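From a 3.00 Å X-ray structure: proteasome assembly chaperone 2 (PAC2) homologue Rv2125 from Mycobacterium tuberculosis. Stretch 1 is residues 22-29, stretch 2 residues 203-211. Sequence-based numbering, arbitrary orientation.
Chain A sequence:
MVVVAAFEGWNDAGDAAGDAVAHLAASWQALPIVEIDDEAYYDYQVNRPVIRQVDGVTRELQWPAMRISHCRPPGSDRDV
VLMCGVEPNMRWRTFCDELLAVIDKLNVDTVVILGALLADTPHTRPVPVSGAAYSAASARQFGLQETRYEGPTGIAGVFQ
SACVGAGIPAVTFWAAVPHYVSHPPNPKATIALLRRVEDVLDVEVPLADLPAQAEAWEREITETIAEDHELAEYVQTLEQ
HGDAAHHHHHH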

# COMPACT_ATOMS: atom_id res chain seq x y z
N ALA A 22 14.30 15.12 17.23
CA ALA A 22 15.71 15.02 16.89
C ALA A 22 16.49 16.05 17.68
O ALA A 22 17.56 15.77 18.23
CB ALA A 22 15.92 15.25 15.41
N HIS A 23 15.92 17.25 17.73
CA HIS A 23 16.54 18.40 18.38
C HIS A 23 16.65 18.24 19.89
O HIS A 23 17.59 18.74 20.51
CB HIS A 23 15.75 19.67 18.09
CG HIS A 23 16.37 20.88 18.67
ND1 HIS A 23 17.47 21.49 18.11
CD2 HIS A 23 16.09 21.58 19.80
CE1 HIS A 23 17.83 22.52 18.86
NE2 HIS A 23 17.00 22.60 19.89
N LEU A 24 15.66 17.58 20.47
CA LEU A 24 15.71 17.27 21.89
C LEU A 24 16.84 16.29 22.15
O LEU A 24 17.60 16.47 23.08
CB LEU A 24 14.38 16.68 22.37
CG LEU A 24 13.19 17.64 22.39
CD1 LEU A 24 11.97 16.90 22.93
CD2 LEU A 24 13.46 18.90 23.20
N ALA A 25 16.94 15.27 21.29
CA ALA A 25 17.90 14.18 21.49
C ALA A 25 19.33 14.65 21.29
O ALA A 25 20.28 14.12 21.88
CB ALA A 25 17.59 13.04 20.54
N ALA A 26 19.49 15.65 20.43
CA ALA A 26 20.79 16.25 20.17
C ALA A 26 21.16 17.09 21.37
O ALA A 26 22.22 16.92 21.94
CB ALA A 26 20.74 17.11 18.92
N SER A 27 20.26 17.99 21.74
CA SER A 27 20.50 18.98 22.78
C SER A 27 20.83 18.31 24.08
O SER A 27 21.87 18.56 24.66
CB SER A 27 19.28 19.88 22.99
OG SER A 27 18.91 20.55 21.78
N TRP A 28 19.95 17.43 24.52
CA TRP A 28 20.13 16.72 25.80
C TRP A 28 20.88 15.39 25.71
O TRP A 28 21.00 14.68 26.70
CB TRP A 28 18.77 16.48 26.44
CG TRP A 28 18.08 17.72 26.79
CD1 TRP A 28 18.65 18.87 27.18
CD2 TRP A 28 16.66 17.93 26.81
NE1 TRP A 28 17.69 19.80 27.42
CE2 TRP A 28 16.46 19.26 27.20
CE3 TRP A 28 15.55 17.14 26.52
CZ2 TRP A 28 15.19 19.83 27.33
CZ3 TRP A 28 14.29 17.70 26.64
CH2 TRP A 28 14.12 19.04 27.04
N GLN A 29 21.39 15.05 24.53
CA GLN A 29 22.26 13.87 24.32
C GLN A 29 21.62 12.57 24.81
O GLN A 29 22.07 11.97 25.79
CB GLN A 29 23.63 14.08 24.98
CG GLN A 29 24.46 15.17 24.33
CD GLN A 29 25.93 15.06 24.66
OE1 GLN A 29 26.32 14.36 25.61
NE2 GLN A 29 26.77 15.75 23.87
N VAL A 203 9.94 22.09 31.35
CA VAL A 203 11.40 22.21 31.39
C VAL A 203 11.78 23.01 30.17
O VAL A 203 11.30 22.73 29.09
CB VAL A 203 12.13 20.85 31.32
CG1 VAL A 203 13.62 21.05 31.63
CG2 VAL A 203 11.53 19.85 32.30
N GLU A 204 12.64 24.01 30.34
CA GLU A 204 13.01 24.87 29.23
C GLU A 204 13.86 24.06 28.25
O GLU A 204 14.72 23.29 28.66
CB GLU A 204 13.75 26.15 29.67
CG GLU A 204 13.78 27.21 28.55
CD GLU A 204 14.55 28.49 28.86
OE1 GLU A 204 15.63 28.64 28.27
OE2 GLU A 204 14.08 29.36 29.62
N VAL A 205 13.57 24.23 26.95
CA VAL A 205 14.34 23.58 25.89
C VAL A 205 15.11 24.64 25.10
O VAL A 205 14.52 25.62 24.61
CB VAL A 205 13.51 22.66 24.95
CG1 VAL A 205 12.24 23.31 24.47
CG2 VAL A 205 14.34 22.22 23.74
N PRO A 206 16.42 24.44 24.99
CA PRO A 206 17.29 25.39 24.33
C PRO A 206 17.03 25.34 22.84
O PRO A 206 17.17 24.28 22.23
CB PRO A 206 18.70 24.86 24.65
CG PRO A 206 18.53 23.57 25.38
CD PRO A 206 17.11 23.17 25.26
N LEU A 207 16.62 26.46 22.26
CA LEU A 207 16.32 26.47 20.84
C LEU A 207 17.57 26.62 20.01
O LEU A 207 17.57 26.26 18.83
CB LEU A 207 15.33 27.58 20.48
CG LEU A 207 13.96 27.44 21.13
CD1 LEU A 207 13.25 28.78 21.13
CD2 LEU A 207 13.13 26.40 20.40
N ALA A 208 18.64 27.15 20.61
CA ALA A 208 19.93 27.31 19.93
C ALA A 208 19.84 28.19 18.67
O ALA A 208 19.54 29.38 18.76
CB ALA A 208 20.54 25.95 19.62
N ASP A 209 20.07 27.59 17.50
CA ASP A 209 20.19 28.31 16.24
C ASP A 209 18.90 28.28 15.42
O ASP A 209 18.88 28.71 14.26
CB ASP A 209 21.32 27.66 15.42
CG ASP A 209 22.10 28.65 14.54
OD1 ASP A 209 22.25 29.84 14.93
OD2 ASP A 209 22.60 28.22 13.46
N LEU A 210 17.82 27.76 16.00
CA LEU A 210 16.58 27.57 15.24
C LEU A 210 15.96 28.87 14.72
O LEU A 210 15.54 28.94 13.57
CB LEU A 210 15.55 26.76 16.04
CG LEU A 210 15.68 25.23 16.00
CD1 LEU A 210 14.70 24.59 16.96
CD2 LEU A 210 15.46 24.67 14.60
N PRO A 211 15.91 29.92 15.57
CA PRO A 211 15.32 31.17 15.09
C PRO A 211 16.00 31.69 13.82
O PRO A 211 15.32 32.06 12.86
CB PRO A 211 15.54 32.12 16.26
CG PRO A 211 15.55 31.23 17.46
CD PRO A 211 16.25 29.99 17.00

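A single side-chain hydrogen bond, made by a histidine ring that is also covered on one face by a leucine methyl, fastens the two stretches together. In the homologue of proteasome assembly chaperone 2 from Mycobacterium tuberculosis, His23 NE2 donates to Pro206 O across 2.9 Å, with an N-H...acceptor angle of 168°, so the bond is of normal length and nearly straight. Leu210 CD1 meanwhile sits 4.2 Å from the centroid of the His23 ring (CG, ND1, CD2, CE1 and NE2), only 6° off the ring normal, a CH-pi contact in almost ideal position. The example illustrates a general principle: an aromatic heterocycle can use its edge for polar bonding and its face for apolar packing at the same time, because the two demands fall in perpendicular directions.

The backbones set up this arrangement without bonding to each other. Residues 22-27 form the last part of a helix, whereas the second stretch is mostly extended or turning until a new helix starts at Leu210. The CA atoms of Leu24 and Val205 lie 7.6 Å apart and those of Ser27 and Pro206 7.3 Å, distances that leave room for side chains between the two backbones. A proline has no amide hydrogen to donate, but its carbonyl remains a good acceptor, and here it is reached by a side chain rather than by a backbone amide. The CA-to-CB bond of His23 points toward the second stretch, and chi1 in the t well places the ring from there.

The polypeptide bends just beyond that carbonyl. A type II' turn runs from Leu207 to Leu210, closed by the bond from Leu210 N to Leu207 O at 3.2 Å, and Ala208 adopts the positive phi such a turn requires. The fold brings Leu210 back over one face of the histidine ring, while Ala208 CB approaches the ring edge, 4.4 Å from His23 CE1.

One helical turn after His23, Ser27 folds its hydroxyl back onto its own helix: Ser27 OG donates to His23 O at 2.6 Å, the same carbonyl that accepts from Ser27 N at 3.0 Å. Its approach to the other stretch is looser, with Ser27 OG 4.1 Å from Pro206 O.

Apolar packing completes the contact. Leu24 starts sideways from its CA, yet its end comes nearer, and Leu24 CD2 meets Val205 CG2 at 3.5 Å, a close methyl-to-methyl contact between two buried residues. Trp28 behaves similarly, its large indole extending to Val205, where Trp28 CZ2 lies 4.1 Å from Val205 CB, and to the proline, where Trp28 NE1 is 4.0 Å from Pro206 CD. Glu204 O comes up to the edge of the indole, 3.7 Å from Trp28 CZ2. Beyond the tryptophan, Gln29 leaves helical geometry with positive phi in a Schellman motif, so the helix ends close to where its contact with the second stretch does. The whole contact buries 334 Å², summed over both sides: a modest area, organised around one well-aligned hydrogen bond.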